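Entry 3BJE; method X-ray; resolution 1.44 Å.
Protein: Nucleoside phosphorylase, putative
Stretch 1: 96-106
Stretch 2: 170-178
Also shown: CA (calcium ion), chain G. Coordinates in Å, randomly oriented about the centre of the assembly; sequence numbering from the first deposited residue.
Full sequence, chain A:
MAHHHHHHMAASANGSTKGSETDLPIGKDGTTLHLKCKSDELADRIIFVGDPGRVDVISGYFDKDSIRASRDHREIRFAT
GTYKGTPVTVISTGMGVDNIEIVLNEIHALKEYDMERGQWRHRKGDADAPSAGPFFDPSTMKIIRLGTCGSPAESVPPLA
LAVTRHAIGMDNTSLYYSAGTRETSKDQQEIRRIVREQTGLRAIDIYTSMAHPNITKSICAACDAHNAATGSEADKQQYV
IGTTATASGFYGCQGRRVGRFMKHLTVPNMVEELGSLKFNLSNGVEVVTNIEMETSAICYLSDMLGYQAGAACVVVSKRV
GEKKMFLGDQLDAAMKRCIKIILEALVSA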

# COMPACT_ATOMS: atom_id res chain seq x y z
N GLY A 96 -0.07 -4.07 -1.76
CA GLY A 96 0.40 -2.95 -2.55
C GLY A 96 1.88 -2.83 -2.89
O GLY A 96 2.75 -3.40 -2.24
N VAL A 97 2.13 -2.08 -3.96
CA VAL A 97 3.48 -1.85 -4.46
C VAL A 97 4.33 -1.01 -3.50
O VAL A 97 5.56 -1.11 -3.49
CB VAL A 97 3.48 -1.18 -5.86
CG1 VAL A 97 3.02 -2.18 -6.95
CG2 VAL A 97 2.65 0.12 -5.87
N ASP A 98 3.66 -0.20 -2.70
CA ASP A 98 4.33 0.56 -1.66
C ASP A 98 4.89 -0.37 -0.60
O ASP A 98 6.03 -0.21 -0.15
CB ASP A 98 3.37 1.59 -1.05
CG ASP A 98 2.14 0.99 -0.43
OD1 ASP A 98 1.58 -0.01 -0.93
OD2 ASP A 98 1.65 1.55 0.55
N ASN A 99 4.10 -1.38 -0.22
CA ASN A 99 4.55 -2.43 0.71
C ASN A 99 5.71 -3.23 0.12
O ASN A 99 6.66 -3.61 0.82
CB ASN A 99 3.39 -3.35 1.07
CG ASN A 99 2.36 -2.68 1.96
OD1 ASN A 99 1.87 -1.57 1.68
ND2 ASN A 99 2.03 -3.35 3.07
N ILE A 100 5.62 -3.49 -1.18
CA ILE A 100 6.71 -4.16 -1.89
C ILE A 100 8.00 -3.34 -1.82
O ILE A 100 9.08 -3.88 -1.57
CB ILE A 100 6.32 -4.47 -3.39
CG1 ILE A 100 5.16 -5.48 -3.50
CG2 ILE A 100 7.55 -4.95 -4.16
CD1 ILE A 100 5.36 -6.79 -2.74
N GLU A 101 7.87 -2.04 -2.04
CA GLU A 101 9.03 -1.15 -2.03
C GLU A 101 9.71 -1.26 -0.65
O GLU A 101 10.93 -1.36 -0.55
CB GLU A 101 8.59 0.29 -2.34
CG GLU A 101 9.76 1.27 -2.59
CD GLU A 101 10.10 2.21 -1.42
OE1 GLU A 101 9.62 1.96 -0.27
OE2 GLU A 101 10.84 3.19 -1.65
N ILE A 102 8.90 -1.27 0.41
CA ILE A 102 9.44 -1.44 1.75
C ILE A 102 10.19 -2.76 1.89
O ILE A 102 11.36 -2.82 2.29
CB ILE A 102 8.32 -1.36 2.79
CG1 ILE A 102 7.84 0.09 2.92
CG2 ILE A 102 8.81 -1.89 4.16
CD1 ILE A 102 6.55 0.24 3.71
N VAL A 103 9.51 -3.85 1.59
CA VAL A 103 10.08 -5.16 1.84
C VAL A 103 11.31 -5.45 0.96
O VAL A 103 12.29 -6.05 1.44
CB VAL A 103 8.99 -6.25 1.67
CG1 VAL A 103 9.58 -7.66 1.80
CG2 VAL A 103 7.91 -6.06 2.74
N LEU A 104 11.26 -5.08 -0.33
CA LEU A 104 12.44 -5.29 -1.18
C LEU A 104 13.66 -4.45 -0.74
O LEU A 104 14.79 -4.95 -0.84
CB LEU A 104 12.14 -5.06 -2.66
CG LEU A 104 11.42 -6.21 -3.36
CD1 LEU A 104 11.11 -5.77 -4.79
CD2 LEU A 104 12.21 -7.51 -3.34
N ASN A 105 13.46 -3.21 -0.29
CA ASN A 105 14.59 -2.43 0.25
C ASN A 105 15.21 -3.13 1.46
O ASN A 105 16.44 -3.19 1.59
CB ASN A 105 14.11 -1.04 0.66
CG ASN A 105 14.25 -0.04 -0.46
OD1 ASN A 105 15.29 0.61 -0.58
ND2 ASN A 105 13.22 0.07 -1.30
N GLU A 106 14.36 -3.69 2.31
CA GLU A 106 14.84 -4.33 3.52
C GLU A 106 15.51 -5.67 3.22
O GLU A 106 16.56 -5.96 3.80
CB GLU A 106 13.72 -4.40 4.57
CG GLU A 106 13.29 -2.99 4.97
CD GLU A 106 12.23 -2.92 6.04
OE1 GLU A 106 11.79 -3.97 6.55
OE2 GLU A 106 11.84 -1.79 6.40
N MET A 170 0.44 0.52 -13.31
CA MET A 170 -0.53 1.61 -13.25
C MET A 170 -0.35 2.44 -11.97
O MET A 170 -0.91 3.52 -11.84
CB MET A 170 -1.95 1.06 -13.34
CG MET A 170 -2.16 0.13 -14.53
SD MET A 170 -3.87 -0.40 -14.77
CE MET A 170 -4.12 -1.34 -13.24
N ASP A 171 0.36 1.86 -11.01
CA ASP A 171 0.81 2.54 -9.82
C ASP A 171 1.94 3.51 -10.21
O ASP A 171 2.32 3.58 -11.39
CB ASP A 171 1.36 1.51 -8.86
CG ASP A 171 2.55 0.77 -9.45
OD1 ASP A 171 2.39 -0.03 -10.41
OD2 ASP A 171 3.69 1.05 -8.98
N ASN A 172 2.50 4.23 -9.23
CA ASN A 172 3.64 5.12 -9.49
C ASN A 172 4.87 4.86 -8.63
O ASN A 172 5.82 5.63 -8.65
CB ASN A 172 3.25 6.61 -9.45
CG ASN A 172 3.31 7.23 -8.06
OD1 ASN A 172 3.31 6.52 -7.05
ND2 ASN A 172 3.32 8.59 -8.00
N THR A 173 4.91 3.73 -7.94
CA THR A 173 5.97 3.52 -6.96
C THR A 173 7.33 3.53 -7.65
O THR A 173 8.27 4.20 -7.20
CB THR A 173 5.69 2.24 -6.16
OG1 THR A 173 4.58 2.50 -5.29
CG2 THR A 173 6.93 1.82 -5.33
N SER A 174 7.44 2.81 -8.76
CA SER A 174 8.70 2.75 -9.49
C SER A 174 9.06 4.05 -10.21
O SER A 174 10.19 4.22 -10.63
CB SER A 174 8.72 1.57 -10.48
OG SER A 174 8.43 0.35 -9.78
N LEU A 175 8.13 5.00 -10.34
CA LEU A 175 8.50 6.30 -10.88
C LEU A 175 9.54 7.03 -10.03
O LEU A 175 10.19 7.94 -10.52
CB LEU A 175 7.28 7.20 -11.11
CG LEU A 175 6.23 6.80 -12.14
CD1 LEU A 175 5.32 8.00 -12.43
CD2 LEU A 175 6.82 6.27 -13.43
N TYR A 176 9.70 6.63 -8.76
CA TYR A 176 10.67 7.19 -7.83
C TYR A 176 12.03 6.50 -8.00
O TYR A 176 12.99 6.92 -7.38
CB TYR A 176 10.11 7.11 -6.40
CG TYR A 176 9.03 8.13 -6.29
CD1 TYR A 176 9.34 9.46 -6.04
CD2 TYR A 176 7.72 7.83 -6.55
CE1 TYR A 176 8.35 10.45 -6.03
CE2 TYR A 176 6.73 8.80 -6.54
CZ TYR A 176 7.06 10.11 -6.26
OH TYR A 176 6.09 11.09 -6.29
N TYR A 177 12.08 5.49 -8.88
CA TYR A 177 13.29 4.76 -9.21
C TYR A 177 13.58 4.85 -10.71
O TYR A 177 13.99 3.88 -11.36
CB TYR A 177 13.14 3.30 -8.80
CG TYR A 177 13.03 3.10 -7.30
CD1 TYR A 177 14.09 2.62 -6.56
CD2 TYR A 177 11.85 3.40 -6.62
CE1 TYR A 177 14.01 2.45 -5.20
CE2 TYR A 177 11.75 3.25 -5.24
CZ TYR A 177 12.83 2.75 -4.53
OH TYR A 177 12.77 2.53 -3.17
N SER A 178 13.39 6.07 -11.24
CA SER A 178 13.64 6.41 -12.65
C SER A 178 12.88 5.59 -13.70
O SER A 178 13.32 5.51 -14.85
CB SER A 178 15.14 6.34 -12.94
OG SER A 178 15.86 7.21 -12.10
CA CA G . -0.13 -0.58 0.70
O HOH W 1 15.41 2.84 -2.00

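The most striking feature of this contact is a very short hydrogen bond between two buried side chains: Tyr177 OH donates to Glu101 OE2 across only 2.5 Å. The carboxylate oxygen lies at the edge of the tyrosine ring, near its plane, where a phenol hydroxyl can point its proton with the least strain. Tyr177 OH also accepts from Asn105 ND2 at 3.1 Å, so donor and acceptor roles are both used.

Asn105 is held in place for this work. Asn105 ND2 also donates to Glu101 O at 2.8 Å, one turn back along its own helix, and its chi1 of -91° lies between the usual wells. The amide thus spends its nitrogen on two acceptors, a backbone carbonyl and the phenol. Its other end is served by water 1, which donates to Asn105 OD1 at 2.6 Å and to Tyr177 OH at 2.9 Å, bridging the two side chains a second time. The rule is economical: where polar groups are buried together, each is given partners, and a water can complete the set.

The backbone arrangement explains which residues can take part. Stretch 1 is a helix from Val97 onward, while stretch 2 runs from loop into a short 3-10 segment that begins at Thr173. The main chains come nearest at Asp98 and Thr173, whose CA atoms are 6.3 Å apart. Val97, Glu101 and Asn105 follow one another at four-residue spacing, so all three direct their CA-to-CB bonds toward stretch 2. Thr173 meets the early part of this stripe, and Tyr177, also four residues on, uses the length of its ring to reach the later part.

At the Val97 end the contact is tight and mixed in character. Val97 CG2 sits 3.1 Å from Thr173 OG1 and 3.4 Å from Asp171 OD2, a methyl pressed against oxygens whose hydrogen-bonding needs are met by other groups. Asp171 OD2 accepts from Thr173 N at 3.1 Å, a local bond that ties the carboxylate to the start of the 3-10 segment. The methyl of Thr173 meets the helix further along: Thr173 CG2 packs 3.7 Å from Glu101 CB, so Glu101 offers carbon near its backbone and charge at its tip.

Asp98, beside this stripe, points sideways and binds the calcium ion through OD1 at 2.4 Å and OD2 at 2.8 Å, joined by Asn99 OD1 at 2.4 Å. The helix thus binds metal beside the contact; Asp98, a calcium ligand, also touches Thr173 lightly, Asp98 N lying 3.9 Å from Thr173 OG1.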